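Penicillin-binding protein PbpB (Mycobacterium tuberculosis, PDB 6KGU) synthesises cross-linked peptidoglycan from lipid intermediates, its C-terminal transpeptidase domain joining peptide subunits and being inactivated by beta-lactam antibiotics such as aztreonam. Local coordinates at residues Gln206-Gln211 and Ala531-Asn536; Tyr470-Lys475 and Trp540-Glu545; Leu234-Asp239 and Pro259-Pro264; Tyr509-Met514 and His535-Trp540. All blocks are in the same frame, centred on the assembly; numbering follows the deposited sequence.

Helix 531-544 is common to three of the four contacts. Interaction 4 sets its middle on an inner strand, 509-516, through buried aliphatic side chains alone; interaction 1 joins its first turns to helix 199-216, with an apolar touch next to the sheet and a weak amide contact nearer the surface; interaction 2 brings its last turn to the approach of strand 473-483, where a methionine lies on a tyrosine ring. Interaction 3 does not use this helix; its centre lies about 21 Å from that of interaction 2, but it touches interactions 1 and 4. It covers the opposite face of the same sheet and adds a water bridge to apolar packing. Interactions 1 and 4 share His535, which carries a cobalt ion.

Interaction 1: residues Gln206-Gln211 and Ala531-Asn536; sequences QQQVQQ and APLFHN. With CO (cobalt (II) ion), chain C.
Gln208 of helix 199-216 meets Leu533 and Asn536, one turn apart on helix 531-544, with its aliphatic part against the first and its amide against the second. The CA atoms come no closer than 7.4 Å, between Gln208 CA and Leu533 CA, so the gap is spanned mainly by side chains. Leu533 has its CG anti to the backbone N (chi1 179°), which carries the branch across until CD1 lies 3.8 Å from Gln208 CB. The glutamine chain bends at chi2 (-74°), and this turn brings its amide round to Asn536, leaving the two side chains crossing at about a right angle with their amide planes 79° apart. Across this junction Asn536 ND2 donates to Gln208 OE1 at 3.3 Å, a weak and bent bond, and a tentative one because Asn536 also has a second conformer. Beneath the pair, Val209 and Leu533 both rest on Val221 of the sheet. On the far side of helix 531-544, His535 binds a cobalt ion through NE2 at about 2.2 Å, while its ND1 is hydrogen-bonded to Gly466 O, which fixes the ring's rotation; the waters modelled on the metal crowd one another and are doubtful. The junction of helices 199-216 and 531-544, which pack side by side on the sheet, is thus apolar next to the strands and only lightly polar toward the surface, where a single long amide bond would add little to its hold.

Interaction 2: residues Tyr470-Lys475 and Trp540-Glu545; sequences YQMAGK and WLMQRE
Met542 spreads its side chain over one face of the Tyr470 ring. Met542 CB sits 3.9 Å from the ring centroid, only 26° off the normal, in a CH-pi contact displaced toward the phenol end, where it approaches Tyr470 CZ to 3.5 Å. The methionine then runs back across the ring in the direction opposite to the tyrosine side chain. Its CG passes above the middle of the ring, and SD lies 4.4 Å from the centroid in an oblique Met-aromatic contact, nearest CD1 and CE1. Bends at chi2 (-66°) and chi3 (90°) fold the chain in this way, so that its methyl leaves the tyrosine for Tyr509 of strand 509-516. Met472 closes in from the same segment as Tyr470: its CE reaches Met542 CG at 3.6 Å, the two methionines also sliding past each other in opposite directions. The phenol oxygen is hydrogen-bonded to Val547 O, just beyond helix 531-544, which ties the ring's outer end to the chain that follows the helix. Further along, strand 473-483 carries Lys475, whose NZ bonds Ser324 OG and forms a salt bridge with the bound aztreonam, well away from this packing. Apolar surface, polarisable sulfur and a ring face therefore make the contact, while the one polar group of the tyrosine is satisfied at its margin; such an interface should depend on close fit rather than on charge.

Interaction 3: residues Leu234-Asp239 and Pro259-Pro264; sequences LAMAND and PAVSSP
Edge strand 233-238 runs past the short helix 259-262 with two close backbone approaches, Met236 CA to Ala260 CA at 7.1 Å and Asn238 CA to Pro259 CA at 7.2 Å, and the alternate residues Met236 and Asn238 direct their side chains at the helix. Met236 is extended through chi1 and chi2 and turns only at chi3 (-83°). Its CG therefore lies against Ala260 CB at 3.7 Å, and the terminal CE swings to Val261 CG1 at 3.6 Å, the methionine and valine side chains crossing at about a right angle. Two residues on, Asn238 meets Pro259 at about a right angle, its OD1 3.3 Å from Pro259 CD. The same oxygen accepts a bond from a water at 2.6 Å, and this water in turn accepts from Ala260 N at 2.9 Å, so one water links the Asn238 side chain of the strand to the backbone N-H of Ala260 at the start of the helix. The amide is also held at its other end: ND2 donates almost straight to Asp239 O, in the amide's own plane though above that of the carbonyl. Met236 and Val261 both touch Leu391 of helix 390-401, whereas Ala237, pointing the other way, meets helix 199-216. An antiparallel sheet covered by helices on both faces is the arrangement of the transpeptidase domain in the penicillin-binding protein and serine beta-lactamase superfamily, and helix 259-262 covers the margin of one face.

Interaction 4: residues Tyr509-Met514 and His535-Trp540; sequences YVIGIM and HNIAGW. With CO (cobalt (II) ion), chain C.
Ile511 pushes its CD1 into helix 531-544 between Ile537 and Ala538, and nearly all the tight packing gathers round this methyl. It lies 3.7 Å from Ile537 CG2 and 3.8 Å from Ala538 CB, touching two successive residues at once. Ile537 holds CG2 anti to its backbone N, which turns that branch to the strand, and the two isoleucine side chains cross obliquely. The nearest CA atoms, of Ile511 and Ala538, are 7.6 Å apart. Strand 509-516 is an inner strand in the antiparallel sheet of the transpeptidase domain, between strands 220-227 and 493-502, and the C-terminal helix packs over one face of it, as in the penicillin-binding protein and beta-lactamase superfamily. On the other face Val510 touches Thr394, Tyr397 and Ala401 of helix 390-401. Toward the ends the fit slackens: Ile513 points at the helix yet its side chain stops 4.8 Å short of residues 535-540 and packs instead on Leu533, one turn earlier, while the Tyr509 side chain stays 6.1 Å off and meets Leu541 and Met542. On the solvent side, His535 starts its side chain away from the strand, and it and Asn536 are partly exposed.

Interaction 1: residues Gln206-Gln211 and Ala531-Asn536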
loop_
_atom_site.group_PDB
_atom_site.type_symbol
_atom_site.label_atom_id
_atom_site.label_comp_id
_atom_site.label_asym_id
_atom_site.label_seq_id
_atom_site.Cartn_x
_atom_site.Cartn_y
_atom_site.Cartn_z
ATOM N N GLN A 206 8.898 -3.662 -9.196
ATOM C CA GLN A 206 9.928 -4.274 -8.354
ATOM C C GLN A 206 11.303 -3.685 -8.644
ATOM O O GLN A 206 12.080 -3.415 -7.721
ATOM C CB GLN A 206 9.933 -5.798 -8.549
ATOM C CG GLN A 206 10.825 -6.562 -7.555
ATOM C CD GLN A 206 10.553 -8.066 -7.541
ATOM O OE1 GLN A 206 9.448 -8.522 -7.871
ATOM N NE2 GLN A 206 11.574 -8.848 -7.186
ATOM N N GLN A 207 11.619 -3.474 -9.927
ATOM C CA GLN A 207 12.862 -2.806 -10.296
ATOM C C GLN A 207 12.903 -1.375 -9.782
ATOM O O GLN A 207 13.919 -0.924 -9.244
ATOM C CB GLN A 207 13.010 -2.791 -11.806
ATOM C CG GLN A 207 13.314 -4.093 -12.448
ATOM C CD GLN A 207 13.458 -3.861 -13.929
ATOM O OE1 GLN A 207 12.454 -3.693 -14.644
ATOM N NE2 GLN A 207 14.701 -3.755 -14.390
ATOM N N GLN A 208 11.825 -0.626 -9.994
ATOM C CA GLN A 208 11.806 0.752 -9.514
ATOM C C GLN A 208 11.957 0.807 -7.999
ATOM O O GLN A 208 12.596 1.727 -7.474
ATOM C CB GLN A 208 10.524 1.448 -9.979
ATOM C CG GLN A 208 10.543 1.786 -11.500
ATOM C CD GLN A 208 11.455 2.974 -11.814
ATOM O OE1 GLN A 208 11.618 3.881 -10.993
ATOM N NE2 GLN A 208 12.045 2.972 -12.997
ATOM N N VAL A 209 11.425 -0.190 -7.280
ATOM C CA VAL A 209 11.585 -0.185 -5.827
ATOM C C VAL A 209 13.051 -0.396 -5.455
ATOM O O VAL A 209 13.563 0.216 -4.501
ATOM C CB VAL A 209 10.661 -1.245 -5.196
ATOM C CG1 VAL A 209 11.192 -1.712 -3.851
ATOM C CG2 VAL A 209 9.233 -0.669 -5.055
ATOM N N GLN A 210 13.744 -1.277 -6.192
ATOM C CA GLN A 210 15.160 -1.529 -5.924
ATOM C C GLN A 210 15.976 -0.262 -6.147
ATOM O O GLN A 210 16.800 0.118 -5.310
ATOM C CB GLN A 210 15.688 -2.666 -6.811
ATOM C CG GLN A 210 17.158 -3.055 -6.493
ATOM C CD GLN A 210 17.331 -3.482 -5.027
ATOM O OE1 GLN A 210 16.807 -4.512 -4.612
ATOM N NE2 GLN A 210 18.050 -2.677 -4.242
ATOM N N GLN A 211 15.749 0.432 -7.248
ATOM C CA GLN A 211 16.575 1.614 -7.432
ATOM C C GLN A 211 16.098 2.809 -6.594
ATOM O O GLN A 211 16.899 3.708 -6.334
ATOM C CB GLN A 211 16.665 1.939 -8.919
ATOM C CG GLN A 211 16.890 0.677 -9.787
ATOM C CD GLN A 211 18.148 -0.137 -9.449
ATOM O OE1 GLN A 211 19.216 0.409 -9.175
ATOM N NE2 GLN A 211 18.016 -1.455 -9.486
ATOM N N ALA A 531 7.596 10.923 -3.379
ATOM C CA ALA A 531 6.852 11.448 -4.519
ATOM C C ALA A 531 7.473 11.094 -5.875
ATOM O O ALA A 531 6.714 10.706 -6.774
ATOM C CB ALA A 531 6.672 12.967 -4.349
ATOM N N PRO A 532 8.796 11.139 -6.083
ATOM C CA PRO A 532 9.325 10.760 -7.410
ATOM C C PRO A 532 9.057 9.325 -7.788
ATOM O O PRO A 532 8.891 9.041 -8.980
ATOM C CB PRO A 532 10.831 11.034 -7.289
ATOM C CG PRO A 532 10.939 12.056 -6.194
ATOM C CD PRO A 532 9.861 11.679 -5.218
ATOM N N LEU A 533 8.998 8.401 -6.819
ATOM C CA LEU A 533 8.716 7.015 -7.172
ATOM C C LEU A 533 7.265 6.852 -7.611
ATOM O O LEU A 533 6.965 6.084 -8.538
ATOM C CB LEU A 533 9.052 6.097 -5.999
ATOM C CG LEU A 533 8.794 4.605 -6.171
ATOM C CD1 LEU A 533 9.428 4.071 -7.460
ATOM C CD2 LEU A 533 9.354 3.869 -4.956
ATOM N N PHE A 534 6.352 7.574 -6.967
ATOM C CA PHE A 534 4.973 7.567 -7.440
ATOM C C PHE A 534 4.886 8.149 -8.847
ATOM O O PHE A 534 4.167 7.622 -9.699
ATOM C CB PHE A 534 4.076 8.349 -6.477
ATOM C CG PHE A 534 2.659 8.533 -6.987
ATOM C CD1 PHE A 534 2.329 9.628 -7.788
ATOM C CD2 PHE A 534 1.659 7.608 -6.659
ATOM C CE1 PHE A 534 1.023 9.794 -8.270
ATOM C CE2 PHE A 534 0.345 7.769 -7.119
ATOM C CZ PHE A 534 0.035 8.870 -7.935
ATOM N N HIS A 535 5.584 9.263 -9.083
ATOM C CA HIS A 535 5.656 9.882 -10.407
ATOM C C HIS A 535 6.037 8.871 -11.482
ATOM O O HIS A 535 5.345 8.737 -12.503
ATOM C CB HIS A 535 6.685 11.016 -10.374
ATOM C CG HIS A 535 6.888 11.686 -11.693
ATOM N ND1 HIS A 535 6.112 12.739 -12.111
ATOM C CD2 HIS A 535 7.786 11.463 -12.683
ATOM C CE1 HIS A 535 6.511 13.133 -13.307
ATOM N NE2 HIS A 535 7.528 12.378 -13.673
ATOM N N ASN A 536 7.138 8.148 -11.252
ATOM C CA ASN A 536 7.638 7.177 -12.221
ATOM C C ASN A 536 6.619 6.078 -12.488
ATOM O O ASN A 536 6.322 5.750 -13.638
ATOM C CB ASN A 536 8.941 6.557 -11.708
ATOM C CG ASN A 536 10.071 7.553 -11.634
ATOM O OD1 ASN A 536 9.990 8.633 -12.211
ATOM N ND2 ASN A 536 11.144 7.190 -10.930
HETATM CO CO CO C . 8.612 12.146 -15.517
HETATM O O HOH W 1 9.740 10.372 -14.921
HETATM O O HOH W 2 8.572 10.023 -15.584
HETATM O O HOH W 3 7.178 11.540 -16.522
HETATM O O HOH W 4 6.934 13.210 -16.335
#

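Interaction 2: residues Tyr470-Lys475 and Trp540-Glu545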
loop_
_atom_site.group_PDB
_atom_site.type_symbol
_atom_site.label_atom_id
_atom_site.label_comp_id
_atom_site.label_asym_id
_atom_site.label_seq_id
_atom_site.Cartn_x
_atom_site.Cartn_y
_atom_site.Cartn_z
ATOM N N TYR A 470 -2.357 14.731 -16.470
ATOM C CA TYR A 470 -3.179 13.789 -15.725
ATOM C C TYR A 470 -3.553 14.385 -14.376
ATOM O O TYR A 470 -2.763 15.106 -13.758
ATOM C CB TYR A 470 -2.443 12.448 -15.513
ATOM C CG TYR A 470 -2.176 11.689 -16.797
ATOM C CD1 TYR A 470 -3.185 10.966 -17.420
ATOM C CD2 TYR A 470 -0.912 11.685 -17.380
ATOM C CE1 TYR A 470 -2.947 10.269 -18.593
ATOM C CE2 TYR A 470 -0.665 10.982 -18.548
ATOM C CZ TYR A 470 -1.689 10.285 -19.152
ATOM O OH TYR A 470 -1.455 9.587 -20.312
ATOM N N GLN A 471 -4.763 14.066 -13.915
ATOM C CA GLN A 471 -5.235 14.472 -12.588
ATOM C C GLN A 471 -4.710 13.509 -11.511
ATOM O O GLN A 471 -5.458 12.781 -10.858
ATOM C CB GLN A 471 -6.760 14.532 -12.562
ATOM C CG GLN A 471 -7.395 15.587 -13.468
ATOM C CD GLN A 471 -8.873 15.828 -13.157
ATOM O OE1 GLN A 471 -9.339 15.588 -12.040
ATOM N NE2 GLN A 471 -9.608 16.326 -14.144
ATOM N N MET A 472 -3.394 13.511 -11.320
ATOM C CA MET A 472 -2.843 12.721 -10.228
ATOM C C MET A 472 -3.278 13.322 -8.895
ATOM O O MET A 472 -3.498 14.532 -8.773
ATOM C CB MET A 472 -1.318 12.654 -10.301
ATOM C CG MET A 472 -0.766 11.890 -11.538
ATOM S SD MET A 472 -1.465 10.237 -11.741
ATOM C CE MET A 472 -0.802 9.824 -13.358
ATOM N N ALA A 473 -3.437 12.453 -7.900
ATOM C CA ALA A 473 -3.861 12.868 -6.565
ATOM C C ALA A 473 -3.231 11.931 -5.550
ATOM O O ALA A 473 -3.143 10.728 -5.801
ATOM C CB ALA A 473 -5.391 12.840 -6.427
ATOM N N GLY A 474 -2.814 12.478 -4.410
ATOM C CA GLY A 474 -2.125 11.673 -3.418
ATOM C C GLY A 474 -1.863 12.424 -2.125
ATOM O O GLY A 474 -2.391 13.512 -1.890
ATOM N N LYS A 475 -1.036 11.812 -1.277
ATOM C CA LYS A 475 -0.691 12.379 0.014
ATOM C C LYS A 475 0.676 11.857 0.432
ATOM O O LYS A 475 0.941 10.655 0.340
ATOM C CB LYS A 475 -1.741 12.028 1.083
ATOM C CG LYS A 475 -1.471 12.648 2.455
ATOM C CD LYS A 475 -1.696 14.160 2.408
ATOM C CE LYS A 475 -1.232 14.831 3.681
ATOM N NZ LYS A 475 0.248 15.043 3.720
ATOM N N TRP A 540 4.232 5.771 -15.855
ATOM C CA TRP A 540 4.436 4.618 -16.722
ATOM C C TRP A 540 3.142 3.828 -16.910
ATOM O O TRP A 540 2.880 3.299 -18.000
ATOM C CB TRP A 540 5.541 3.726 -16.148
ATOM C CG TRP A 540 5.797 2.482 -16.943
ATOM C CD1 TRP A 540 6.537 2.373 -18.095
ATOM C CD2 TRP A 540 5.349 1.159 -16.633
ATOM N NE1 TRP A 540 6.561 1.068 -18.517
ATOM C CE2 TRP A 540 5.834 0.304 -17.644
ATOM C CE3 TRP A 540 4.570 0.614 -15.605
ATOM C CZ2 TRP A 540 5.567 -1.055 -17.655
ATOM C CZ3 TRP A 540 4.315 -0.747 -15.615
ATOM C CH2 TRP A 540 4.807 -1.562 -16.632
ATOM N N LEU A 541 2.322 3.727 -15.860
ATOM C CA LEU A 541 1.049 3.034 -16.010
ATOM C C LEU A 541 0.130 3.776 -16.972
ATOM O O LEU A 541 -0.636 3.141 -17.706
ATOM C CB LEU A 541 0.364 2.865 -14.647
ATOM C CG LEU A 541 1.005 1.871 -13.660
ATOM C CD1 LEU A 541 0.423 2.011 -12.253
ATOM C CD2 LEU A 541 0.835 0.439 -14.164
ATOM N N MET A 542 0.187 5.111 -16.984
ATOM C CA MET A 542 -0.656 5.854 -17.913
ATOM C C MET A 542 -0.183 5.654 -19.344
ATOM O O MET A 542 -0.987 5.382 -20.241
ATOM C CB MET A 542 -0.675 7.340 -17.550
ATOM C CG MET A 542 -1.225 7.633 -16.163
ATOM S SD MET A 542 -2.959 7.235 -15.956
ATOM C CE MET A 542 -2.965 5.539 -15.411
ATOM N N GLN A 543 1.128 5.751 -19.570
ATOM C CA GLN A 543 1.653 5.651 -20.929
ATOM C C GLN A 543 1.408 4.266 -21.507
ATOM O O GLN A 543 0.947 4.125 -22.646
ATOM C CB GLN A 543 3.145 5.998 -20.946
ATOM C CG GLN A 543 3.423 7.432 -20.440
ATOM C CD GLN A 543 4.914 7.730 -20.233
ATOM O OE1 GLN A 543 5.760 6.869 -20.443
ATOM N NE2 GLN A 543 5.227 8.952 -19.825
ATOM N N ARG A 544 1.686 3.226 -20.723
ATOM C CA ARG A 544 1.628 1.880 -21.273
ATOM C C ARG A 544 0.215 1.484 -21.679
ATOM O O ARG A 544 0.055 0.614 -22.543
ATOM C CB ARG A 544 2.195 0.879 -20.271
ATOM C CG ARG A 544 1.208 0.450 -19.225
ATOM C CD ARG A 544 1.821 -0.471 -18.175
ATOM N NE ARG A 544 1.966 -1.855 -18.614
ATOM C CZ ARG A 544 1.029 -2.792 -18.483
ATOM N NH1 ARG A 544 -0.154 -2.502 -17.946
ATOM N NH2 ARG A 544 1.273 -4.021 -18.902
ATOM N N GLU A 545 -0.808 2.102 -21.092
ATOM C CA GLU A 545 -2.183 1.888 -21.520
ATOM C C GLU A 545 -2.710 3.016 -22.403
ATOM O O GLU A 545 -3.908 3.049 -22.695
ATOM C CB GLU A 545 -3.093 1.709 -20.308
ATOM C CG GLU A 545 -3.114 0.283 -19.790
ATOM C CD GLU A 545 -4.398 -0.058 -19.077
ATOM O OE1 GLU A 545 -4.943 0.815 -18.358
ATOM O OE2 GLU A 545 -4.872 -1.202 -19.243
#

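Interaction 3: residues Leu234-Asp239 and Pro259-Pro264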
loop_
_atom_site.group_PDB
_atom_site.type_symbol
_atom_site.label_atom_id
_atom_site.label_comp_id
_atom_site.label_asym_id
_atom_site.label_seq_id
_atom_site.Cartn_x
_atom_site.Cartn_y
_atom_site.Cartn_z
ATOM N N LEU A 234 -2.209 -5.840 -8.108
ATOM C CA LEU A 234 -1.534 -5.927 -9.407
ATOM C C LEU A 234 -0.014 -5.988 -9.277
ATOM O O LEU A 234 0.659 -6.536 -10.157
ATOM C CB LEU A 234 -1.918 -4.724 -10.281
ATOM C CG LEU A 234 -3.405 -4.532 -10.634
ATOM C CD1 LEU A 234 -3.588 -3.427 -11.671
ATOM C CD2 LEU A 234 -4.032 -5.844 -11.136
ATOM N N ALA A 235 0.543 -5.411 -8.219
ATOM C CA ALA A 235 1.972 -5.502 -7.941
ATOM C C ALA A 235 2.174 -5.362 -6.439
ATOM O O ALA A 235 1.476 -4.582 -5.785
ATOM C CB ALA A 235 2.781 -4.420 -8.679
ATOM N N MET A 236 3.135 -6.114 -5.903
ATOM C CA MET A 236 3.500 -5.994 -4.493
ATOM C C MET A 236 4.988 -6.312 -4.438
ATOM O O MET A 236 5.390 -7.433 -4.764
ATOM C CB MET A 236 2.675 -6.951 -3.619
ATOM C CG MET A 236 2.954 -6.885 -2.124
ATOM S SD MET A 236 1.905 -8.002 -1.135
ATOM C CE MET A 236 0.423 -6.996 -0.976
ATOM N N ALA A 237 5.804 -5.335 -4.068
ATOM C CA ALA A 237 7.245 -5.509 -4.176
ATOM C C ALA A 237 7.978 -4.868 -3.009
ATOM O O ALA A 237 7.529 -3.875 -2.428
ATOM C CB ALA A 237 7.785 -4.922 -5.483
ATOM N N ASN A 238 9.128 -5.451 -2.684
ATOM C CA ASN A 238 10.087 -4.845 -1.780
ATOM C C ASN A 238 11.459 -4.926 -2.423
ATOM O O ASN A 238 11.661 -5.654 -3.398
ATOM C CB ASN A 238 10.084 -5.529 -0.409
ATOM C CG ASN A 238 9.968 -7.021 -0.528
ATOM O OD1 ASN A 238 8.874 -7.585 -0.389
ATOM N ND2 ASN A 238 11.096 -7.684 -0.810
ATOM N N ASP A 239 12.398 -4.150 -1.883
ATOM C CA ASP A 239 13.775 -4.224 -2.345
ATOM C C ASP A 239 14.427 -5.502 -1.820
ATOM O O ASP A 239 13.924 -6.147 -0.893
ATOM C CB ASP A 239 14.563 -3.009 -1.857
ATOM C CG ASP A 239 14.831 -3.057 -0.358
ATOM O OD1 ASP A 239 13.861 -2.918 0.435
ATOM O OD2 ASP A 239 16.012 -3.221 0.023
ATOM N N PRO A 259 7.276 -7.671 3.530
ATOM C CA PRO A 259 7.008 -6.542 4.447
ATOM C C PRO A 259 5.750 -5.745 4.135
ATOM O O PRO A 259 5.164 -5.164 5.056
ATOM C CB PRO A 259 8.246 -5.643 4.273
ATOM C CG PRO A 259 9.300 -6.512 3.718
ATOM C CD PRO A 259 8.622 -7.614 2.934
ATOM N N ALA A 260 5.354 -5.654 2.859
ATOM C CA ALA A 260 4.136 -4.930 2.488
ATOM C C ALA A 260 2.914 -5.415 3.264
ATOM O O ALA A 260 1.950 -4.656 3.444
ATOM C CB ALA A 260 3.862 -5.076 0.981
ATOM N N VAL A 261 2.918 -6.672 3.711
ATOM C CA VAL A 261 1.816 -7.189 4.508
ATOM C C VAL A 261 2.227 -7.511 5.934
ATOM O O VAL A 261 1.361 -7.504 6.817
ATOM C CB VAL A 261 1.161 -8.429 3.857
ATOM C CG1 VAL A 261 0.627 -8.102 2.464
ATOM C CG2 VAL A 261 2.129 -9.631 3.840
ATOM N N SER A 262 3.510 -7.782 6.197
ATOM C CA SER A 262 3.903 -8.295 7.499
ATOM C C SER A 262 4.376 -7.228 8.478
ATOM O O SER A 262 4.480 -7.523 9.665
ATOM C CB SER A 262 5.033 -9.320 7.340
ATOM O OG SER A 262 6.228 -8.615 7.103
ATOM N N SER A 263 4.700 -6.017 8.032
ATOM C CA SER A 263 5.501 -5.099 8.844
ATOM C C SER A 263 4.801 -3.757 8.983
ATOM O O SER A 263 4.990 -2.867 8.143
ATOM C CB SER A 263 6.901 -4.925 8.238
ATOM O OG SER A 263 7.524 -6.203 8.076
ATOM N N PRO A 264 3.997 -3.564 10.035
ATOM C CA PRO A 264 3.252 -2.304 10.162
ATOM C C PRO A 264 4.165 -1.174 10.591
ATOM O O PRO A 264 5.255 -1.391 11.116
ATOM C CB PRO A 264 2.192 -2.607 11.232
ATOM C CG PRO A 264 2.847 -3.728 12.103
ATOM C CD PRO A 264 3.634 -4.546 11.079
HETATM O O HOH W 5 6.533 -6.772 0.430
#

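Interaction 4: residues Tyr509-Met514 and His535-Trp540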
loop_
_atom_site.group_PDB
_atom_site.type_symbol
_atom_site.label_atom_id
_atom_site.label_comp_id
_atom_site.label_asym_id
_atom_site.label_seq_id
_atom_site.Cartn_x
_atom_site.Cartn_y
_atom_site.Cartn_z
ATOM N N TYR A 509 -5.689 3.064 -10.903
ATOM C CA TYR A 509 -4.600 2.473 -10.144
ATOM C C TYR A 509 -4.441 3.205 -8.825
ATOM O O TYR A 509 -4.538 4.436 -8.766
ATOM C CB TYR A 509 -3.288 2.531 -10.906
ATOM C CG TYR A 509 -3.337 1.783 -12.216
ATOM C CD1 TYR A 509 -3.361 0.393 -12.243
ATOM C CD2 TYR A 509 -3.369 2.468 -13.417
ATOM C CE1 TYR A 509 -3.414 -0.290 -13.448
ATOM C CE2 TYR A 509 -3.417 1.788 -14.631
ATOM C CZ TYR A 509 -3.437 0.415 -14.635
ATOM O OH TYR A 509 -3.481 -0.255 -15.840
ATOM N N VAL A 510 -4.196 2.440 -7.770
ATOM C CA VAL A 510 -3.902 2.990 -6.457
ATOM C C VAL A 510 -2.506 2.517 -6.088
ATOM O O VAL A 510 -2.210 1.320 -6.184
ATOM C CB VAL A 510 -4.951 2.550 -5.420
ATOM C CG1 VAL A 510 -4.776 3.312 -4.118
ATOM C CG2 VAL A 510 -6.360 2.737 -5.987
ATOM N N ILE A 511 -1.642 3.452 -5.704
ATOM C CA ILE A 511 -0.233 3.165 -5.486
ATOM C C ILE A 511 0.146 3.593 -4.077
ATOM O O ILE A 511 -0.043 4.757 -3.718
ATOM C CB ILE A 511 0.651 3.878 -6.521
ATOM C CG1 ILE A 511 0.294 3.404 -7.935
ATOM C CG2 ILE A 511 2.144 3.613 -6.182
ATOM C CD1 ILE A 511 0.822 4.287 -9.037
ATOM N N GLY A 512 0.700 2.664 -3.294
ATOM C CA GLY A 512 1.222 2.975 -1.965
ATOM C C GLY A 512 2.696 2.626 -1.868
ATOM O O GLY A 512 3.123 1.572 -2.345
ATOM N N ILE A 513 3.467 3.509 -1.239
ATOM C CA ILE A 513 4.928 3.396 -1.175
ATOM C C ILE A 513 5.369 3.701 0.253
ATOM O O ILE A 513 4.815 4.591 0.903
ATOM C CB ILE A 513 5.623 4.379 -2.152
ATOM C CG1 ILE A 513 5.295 4.055 -3.610
ATOM C CG2 ILE A 513 7.168 4.399 -1.965
ATOM C CD1 ILE A 513 5.482 5.263 -4.512
ATOM N N MET A 514 6.384 2.989 0.739
ATOM C CA MET A 514 7.010 3.353 1.998
ATOM C C MET A 514 8.518 3.182 1.879
ATOM O O MET A 514 9.005 2.231 1.269
ATOM C CB MET A 514 6.463 2.529 3.179
ATOM C CG MET A 514 7.043 2.970 4.519
ATOM S SD MET A 514 8.633 2.184 4.914
ATOM C CE MET A 514 8.043 0.606 5.524
ATOM N N HIS A 535 5.584 9.263 -9.083
ATOM C CA HIS A 535 5.656 9.882 -10.407
ATOM C C HIS A 535 6.037 8.871 -11.482
ATOM O O HIS A 535 5.345 8.737 -12.503
ATOM C CB HIS A 535 6.685 11.016 -10.374
ATOM C CG HIS A 535 6.888 11.686 -11.693
ATOM N ND1 HIS A 535 6.112 12.739 -12.111
ATOM C CD2 HIS A 535 7.786 11.463 -12.683
ATOM C CE1 HIS A 535 6.511 13.133 -13.307
ATOM N NE2 HIS A 535 7.528 12.378 -13.673
ATOM N N ASN A 536 7.138 8.148 -11.252
ATOM C CA ASN A 536 7.638 7.177 -12.221
ATOM C C ASN A 536 6.619 6.078 -12.488
ATOM O O ASN A 536 6.322 5.750 -13.638
ATOM C CB ASN A 536 8.941 6.557 -11.708
ATOM C CG ASN A 536 10.071 7.553 -11.634
ATOM O OD1 ASN A 536 9.990 8.633 -12.211
ATOM N ND2 ASN A 536 11.144 7.190 -10.930
ATOM N N ILE A 537 6.089 5.473 -11.423
ATOM C CA ILE A 537 5.187 4.334 -11.593
ATOM C C ILE A 537 3.865 4.775 -12.211
ATOM O O ILE A 537 3.376 4.169 -13.167
ATOM C CB ILE A 537 4.958 3.612 -10.254
ATOM C CG1 ILE A 537 6.253 2.935 -9.786
ATOM C CG2 ILE A 537 3.801 2.590 -10.370
ATOM C CD1 ILE A 537 6.236 2.536 -8.336
ATOM N N ALA A 538 3.248 5.812 -11.649
ATOM C CA ALA A 538 1.938 6.221 -12.141
ATOM C C ALA A 538 2.032 6.729 -13.575
ATOM O O ALA A 538 1.138 6.472 -14.387
ATOM C CB ALA A 538 1.333 7.290 -11.227
ATOM N N GLY A 539 3.108 7.450 -13.897
ATOM C CA GLY A 539 3.289 7.926 -15.259
ATOM C C GLY A 539 3.472 6.791 -16.244
ATOM O O GLY A 539 2.927 6.819 -17.350
ATOM N N TRP A 540 4.232 5.771 -15.855
ATOM C CA TRP A 540 4.436 4.618 -16.722
ATOM C C TRP A 540 3.142 3.828 -16.910
ATOM O O TRP A 540 2.880 3.299 -18.000
ATOM C CB TRP A 540 5.541 3.726 -16.148
ATOM C CG TRP A 540 5.797 2.482 -16.943
ATOM C CD1 TRP A 540 6.537 2.373 -18.095
ATOM C CD2 TRP A 540 5.349 1.159 -16.633
ATOM N NE1 TRP A 540 6.561 1.068 -18.517
ATOM C CE2 TRP A 540 5.834 0.304 -17.644
ATOM C CE3 TRP A 540 4.570 0.614 -15.605
ATOM C CZ2 TRP A 540 5.567 -1.055 -17.655
ATOM C CZ3 TRP A 540 4.315 -0.747 -15.615
ATOM C CH2 TRP A 540 4.807 -1.562 -16.632
HETATM CO CO CO C . 8.612 12.146 -15.517
HETATM O O HOH W 1 9.740 10.372 -14.921
HETATM O O HOH W 2 8.572 10.023 -15.584
HETATM O O HOH W 3 7.178 11.540 -16.522
HETATM O O HOH W 4 6.934 13.210 -16.335
#